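Local coordinates for protein serine protease inhibitor infestin (Triatoma infestans, PDB 2ERW) that inhibits the blood-clotting protease factor XIIa, this chain being the C-terminal Kazal-type domain of a longer secreted inhibitor, at residues 13-18 with 40-45; 20-25 with 45-50. All coordinates share one frame; numbering follows the deposited sequence. Where two conformers were deposited one is given.

Contact 1 (13-18 with 40-45); sequences VPVCGS and LKLVHE
The carbonyl oxygen of C16 is gripped by two successive backbone N-H groups of the facing segment 40-45. V43 N gives the strong bond, 2.8 Å to C16 O, and H44 N adds a weak one at 3.5 Å to the same oxygen. In return C16 N donates to H44 O. Two residues opposite one make this a classic beta bulge, which shifts the register of the antiparallel pairing between C16 and G17. On the face to which C16 and H44 both point, the imidazole folds over the cysteine: CB of C16 lies 3.5 Å from the centroid of the H44 ring, a CH-pi contact over the face, while SG meets the ring obliquely. The imidazole is held in this pose by its own ND1, which donates 2.7 Å to E45 O in the plane of the ring, though above the plane of that carbonyl. An alanine at H44 would probably leave this side of the C16 side chain uncovered and E45 O without its imidazole donor. In a Kazal domain the protease-binding loop precedes the strand of C16, and the pairing here ties that strand to the chain beyond the helix. On the other face V15 and L42 cross at about a right angle, V15 CB 3.7 Å from L42 CG; V15 is buried here, whereas the more exposed L42 also touches L29 of helix 26-35. A water joins P14 O to E45 OE2. At the far end S18 and K41 exchange bonds: S18 N donates to K41 O, and K41 N donates 2.9 Å to S18 OG, the hydroxyl being placed between the backbone N and the carbonyl carbon (chi1 54°). Glycine suits position 17, since a CB would collide with L40 CD1.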
loop_
_atom_site.group_PDB
_atom_site.type_symbol
_atom_site.label_atom_id
_atom_site.label_comp_id
_atom_site.label_asym_id
_atom_site.label_seq_id
_atom_site.Cartn_x
_atom_site.Cartn_y
_atom_site.Cartn_z
ATOM N N VAL A 13 -3.063 -0.769 -8.461
ATOM C CA VAL A 13 -2.617 -2.135 -8.278
ATOM C C VAL A 13 -2.567 -2.294 -6.778
ATOM O O VAL A 13 -1.505 -2.235 -6.160
ATOM C CB VAL A 13 -1.237 -2.353 -8.897
ATOM C CG1 VAL A 13 -0.799 -3.798 -8.685
ATOM C CG2 VAL A 13 -1.281 -2.014 -10.379
ATOM N N PRO A 14 -3.735 -2.417 -6.157
ATOM C CA PRO A 14 -3.795 -2.299 -4.714
ATOM C C PRO A 14 -3.100 -3.420 -3.978
ATOM O O PRO A 14 -3.131 -4.563 -4.380
ATOM C CB PRO A 14 -5.278 -2.357 -4.389
ATOM C CG PRO A 14 -5.869 -3.126 -5.560
ATOM C CD PRO A 14 -5.065 -2.648 -6.756
ATOM N N VAL A 15 -2.321 -3.005 -2.997
ATOM C CA VAL A 15 -1.615 -3.965 -2.167
ATOM C C VAL A 15 -1.786 -3.558 -0.734
ATOM O O VAL A 15 -2.027 -2.398 -0.433
ATOM C CB VAL A 15 -0.121 -4.069 -2.543
ATOM C CG1 VAL A 15 0.016 -4.630 -3.927
ATOM C CG2 VAL A 15 0.578 -2.711 -2.482
ATOM N N CYS A 16 -1.651 -4.529 0.144
ATOM C CA CYS A 16 -1.922 -4.303 1.530
ATOM C C CYS A 16 -0.629 -4.279 2.275
ATOM O O CYS A 16 0.149 -5.223 2.200
ATOM C CB CYS A 16 -2.812 -5.414 2.034
ATOM S SG CYS A 16 -3.183 -5.248 3.772
ATOM N N GLY A 17 -0.404 -3.197 3.003
ATOM C CA GLY A 17 0.801 -3.047 3.780
ATOM C C GLY A 17 0.700 -3.688 5.147
ATOM O O GLY A 17 -0.384 -3.930 5.683
ATOM N N SER A 18 1.864 -3.912 5.730
ATOM C CA SER A 18 1.940 -4.485 7.044
ATOM C C SER A 18 1.394 -3.536 8.101
ATOM O O SER A 18 1.185 -3.937 9.242
ATOM C CB SER A 18 3.392 -4.815 7.347
ATOM O OG SER A 18 4.210 -3.679 7.164
ATOM N N LEU A 40 7.679 -0.875 6.677
ATOM C CA LEU A 40 6.478 -1.240 5.963
ATOM C C LEU A 40 6.786 -2.303 4.939
ATOM O O LEU A 40 7.722 -2.168 4.163
ATOM C CB LEU A 40 5.924 -0.025 5.247
ATOM C CG LEU A 40 4.647 -0.243 4.449
ATOM C CD1 LEU A 40 3.519 -0.663 5.351
ATOM C CD2 LEU A 40 4.318 1.059 3.761
ATOM N N LYS A 41 5.953 -3.340 4.920
ATOM C CA LYS A 41 6.111 -4.418 3.963
ATOM C C LYS A 41 4.819 -4.647 3.245
ATOM O O LYS A 41 3.747 -4.390 3.755
ATOM C CB LYS A 41 6.450 -5.719 4.681
ATOM C CG LYS A 41 7.733 -5.668 5.496
ATOM C CD LYS A 41 8.928 -5.581 4.569
ATOM C CE LYS A 41 10.209 -6.026 5.258
ATOM N NZ LYS A 41 11.308 -6.043 4.252
ATOM N N LEU A 42 4.941 -5.179 2.044
ATOM C CA LEU A 42 3.793 -5.561 1.263
ATOM C C LEU A 42 3.402 -6.938 1.739
ATOM O O LEU A 42 4.156 -7.903 1.563
ATOM C CB LEU A 42 4.183 -5.559 -0.207
ATOM C CG LEU A 42 3.055 -5.549 -1.213
ATOM C CD1 LEU A 42 3.685 -5.321 -2.553
ATOM C CD2 LEU A 42 2.267 -6.849 -1.212
ATOM N N VAL A 43 2.244 -7.038 2.371
ATOM C CA VAL A 43 1.856 -8.313 2.954
ATOM C C VAL A 43 0.977 -9.170 2.076
ATOM O O VAL A 43 1.065 -10.394 2.122
ATOM C CB VAL A 43 1.280 -8.145 4.378
ATOM C CG1 VAL A 43 2.285 -7.455 5.268
ATOM C CG2 VAL A 43 0.002 -7.423 4.369
ATOM N N HIS A 44 0.134 -8.546 1.268
ATOM C CA HIS A 44 -0.586 -9.324 0.292
ATOM C C HIS A 44 -1.080 -8.453 -0.811
ATOM O O HIS A 44 -1.199 -7.249 -0.658
ATOM C CB HIS A 44 -1.724 -10.144 0.919
ATOM C CG HIS A 44 -2.839 -9.336 1.507
ATOM N ND1 HIS A 44 -3.788 -8.698 0.735
ATOM C CD2 HIS A 44 -3.188 -9.114 2.796
ATOM C CE1 HIS A 44 -4.679 -8.120 1.527
ATOM N NE2 HIS A 44 -4.334 -8.355 2.781
ATOM N N GLU A 45 -1.361 -9.081 -1.931
ATOM C CA GLU A 45 -1.931 -8.419 -3.042
ATOM C C GLU A 45 -3.347 -8.012 -2.711
ATOM O O GLU A 45 -4.032 -8.691 -1.951
ATOM C CB GLU A 45 -1.929 -9.386 -4.217
ATOM C CG GLU A 45 -2.129 -8.708 -5.536
ATOM C CD GLU A 45 -0.923 -7.904 -5.900
ATOM O OE1 GLU A 45 0.100 -8.197 -5.250
ATOM O OE2 GLU A 45 -1.042 -7.010 -6.779
HETATM O O HOH W 1 -3.355 -5.667 -6.830
#

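Contact 2 (20-25 with 45-50)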
loop_
_atom_site.group_PDB
_atom_site.type_symbol
_atom_site.label_atom_id
_atom_site.label_comp_id
_atom_site.label_asym_id
_atom_site.label_seq_id
_atom_site.Cartn_x
_atom_site.Cartn_y
_atom_site.Cartn_z
ATOM N N GLY A 20 -1.503 -2.359 7.755
ATOM C CA GLY A 20 -2.935 -2.487 7.613
ATOM C C GLY A 20 -3.541 -1.464 6.685
ATOM O O GLY A 20 -4.751 -1.357 6.610
ATOM N N LYS A 21 -2.693 -0.734 5.960
ATOM C CA LYS A 21 -3.160 0.275 5.022
ATOM C C LYS A 21 -3.002 -0.247 3.620
ATOM O O LYS A 21 -2.002 -0.869 3.287
ATOM C CB LYS A 21 -2.335 1.544 5.162
ATOM C CG LYS A 21 -2.743 2.671 4.262
ATOM C CD LYS A 21 -2.035 3.947 4.660
ATOM C CE LYS A 21 -2.477 5.117 3.809
ATOM N NZ LYS A 21 -1.978 6.419 4.323
ATOM N N THR A 22 -3.991 0.018 2.784
ATOM C CA THR A 22 -3.882 -0.278 1.387
ATOM C C THR A 22 -3.069 0.784 0.711
ATOM O O THR A 22 -3.201 1.944 0.972
ATOM C CB THR A 22 -5.249 -0.322 0.756
ATOM O OG1 THR A 22 -5.990 -1.370 1.392
ATOM C CG2 THR A 22 -5.160 -0.591 -0.726
ATOM N N TYR A 23 -2.191 0.337 -0.166
ATOM C CA TYR A 23 -1.443 1.249 -1.009
ATOM C C TYR A 23 -1.900 1.083 -2.433
ATOM O O TYR A 23 -2.235 -0.021 -2.867
ATOM C CB TYR A 23 0.055 0.992 -0.843
ATOM C CG TYR A 23 0.449 1.442 0.514
ATOM C CD1 TYR A 23 0.810 2.755 0.726
ATOM C CD2 TYR A 23 0.364 0.602 1.597
ATOM C CE1 TYR A 23 1.110 3.217 1.975
ATOM C CE2 TYR A 23 0.647 1.046 2.867
ATOM C CZ TYR A 23 1.039 2.359 3.040
ATOM O OH TYR A 23 1.319 2.867 4.272
ATOM N N GLY A 24 -1.888 2.183 -3.157
ATOM C CA GLY A 24 -2.483 2.191 -4.459
ATOM C C GLY A 24 -1.729 1.381 -5.460
ATOM O O GLY A 24 -2.293 1.006 -6.472
ATOM N N ASN A 25 -0.451 1.152 -5.208
ATOM C CA ASN A 25 0.335 0.230 -5.985
ATOM C C ASN A 25 1.595 -0.010 -5.203
ATOM O O ASN A 25 1.843 0.638 -4.195
ATOM C CB ASN A 25 0.569 0.717 -7.416
ATOM C CG ASN A 25 1.189 2.093 -7.479
ATOM O OD1 ASN A 25 2.161 2.390 -6.792
ATOM N ND2 ASN A 25 0.666 2.918 -8.363
ATOM N N GLU A 45 -1.361 -9.081 -1.931
ATOM C CA GLU A 45 -1.931 -8.419 -3.042
ATOM C C GLU A 45 -3.347 -8.012 -2.711
ATOM O O GLU A 45 -4.032 -8.691 -1.951
ATOM C CB GLU A 45 -1.929 -9.386 -4.217
ATOM C CG GLU A 45 -2.129 -8.708 -5.536
ATOM C CD GLU A 45 -0.923 -7.904 -5.900
ATOM O OE1 GLU A 45 0.100 -8.197 -5.250
ATOM O OE2 GLU A 45 -1.042 -7.010 -6.779
ATOM N N GLY A 46 -3.788 -6.937 -3.322
ATOM C CA GLY A 46 -5.162 -6.498 -3.151
ATOM C C GLY A 46 -5.279 -5.564 -1.984
ATOM O O GLY A 46 -4.341 -5.356 -1.227
ATOM N N ARG A 47 -6.463 -5.000 -1.825
ATOM C CA ARG A 47 -6.661 -4.118 -0.699
ATOM C C ARG A 47 -6.584 -4.865 0.609
ATOM O O ARG A 47 -6.911 -6.047 0.683
ATOM C CB ARG A 47 -8.038 -3.467 -0.766
ATOM C CG ARG A 47 -8.307 -2.751 -2.063
ATOM C CD ARG A 47 -9.462 -1.764 -1.884
ATOM N NE ARG A 47 -9.081 -0.718 -0.940
ATOM C CZ ARG A 47 -8.491 0.420 -1.293
ATOM N NH1 ARG A 47 -8.244 0.692 -2.566
ATOM N NH2 ARG A 47 -8.148 1.284 -0.358
ATOM N N CYS A 48 -6.191 -4.153 1.662
ATOM C CA CYS A 48 -6.324 -4.728 2.972
ATOM C C CYS A 48 -7.770 -5.056 3.203
ATOM O O CYS A 48 -8.659 -4.417 2.665
ATOM C CB CYS A 48 -5.841 -3.774 4.030
ATOM S SG CYS A 48 -4.099 -3.435 3.891
ATOM N N GLN A 49 -7.990 -6.088 3.998
ATOM C CA GLN A 49 -9.333 -6.532 4.280
ATOM C C GLN A 49 -9.888 -5.733 5.441
ATOM O O GLN A 49 -9.365 -5.757 6.554
ATOM C CB GLN A 49 -9.328 -8.042 4.547
ATOM C CG GLN A 49 -9.043 -8.862 3.281
ATOM C CD GLN A 49 -10.210 -8.934 2.286
ATOM O OE1 GLN A 49 -10.021 -8.761 1.073
ATOM N NE2 GLN A 49 -11.407 -9.206 2.789
ATOM N N ARG A 50 -10.962 -4.995 5.167
ATOM C CA ARG A 50 -11.683 -4.278 6.186
ATOM C C ARG A 50 -13.100 -4.149 5.688
ATOM O O ARG A 50 -13.413 -3.340 4.819
ATOM C CB ARG A 50 -11.060 -2.915 6.477
ATOM C CG ARG A 50 -11.639 -2.243 7.709
ATOM C CD ARG A 50 -10.852 -0.985 8.034
ATOM N NE ARG A 50 -11.470 -0.203 9.099
ATOM C CZ ARG A 50 -11.151 -0.291 10.388
ATOM N NH1 ARG A 50 -10.210 -1.134 10.798
ATOM N NH2 ARG A 50 -11.778 0.468 11.271
#
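T22 and R47 cross at about a right angle, the methyl of the threonine set over the flat end of the arginine. T22 CG2 lies 3.5 Å above the plane of the guanidinium, over its centre, and T22 CB comes equally near R47 NH2. The beta-branched threonine serves both needs of the place. With CG2 anti to the backbone N and OG1 anti to the carbonyl carbon (chi1 -61°), one branch covers the guanidinium and the other reaches the backbone: C48 N donates 2.8 Å to T22 OG1. The same hydroxyl is hydrogen-bonded to E54, which also forms a salt bridge with R47 NE, and R47 NH1 bonds to Y12 OH, so polar partners at NE and NH1 fix the rotation of the guanidinium. Strands 15-17 and 22-23, neighbours in the small Kazal sheet, lie next to this loop, and the C16–C48 disulfide fastens the loop to the first of them. C48 points its CB toward the 20-25 segment, and its SG rests 3.4 Å from K21 O and 3.5 Å from G20 C, packed against backbone. G20 suits its turn for a reason of its own, since its positive phi of 78° would jam a CB against the carbonyl of the residue before. On the side of the strand away from R47, Y23 packs on helix 26-35.

After its N-terminal stretch the chain runs through 13-18, turns, and returns as 20-25, so that strands 15-17 and 22-23 form an antiparallel pair. Helix 26-35 follows, and the chain then comes back to this sheet. Contact 1 closes the loop from 13-18 to 40-45, and contact 2 that from 20-25 to 45-50; each loop holds the helix, and because their segments alternate, the two closures cross. E45 belongs to both. They are also joined directly, by the C16–C48 disulfide and by a probable hydrogen bond from G46 N to P14 O, 2.7 Å. The segment after the helix is thereby tied to both strands in turn.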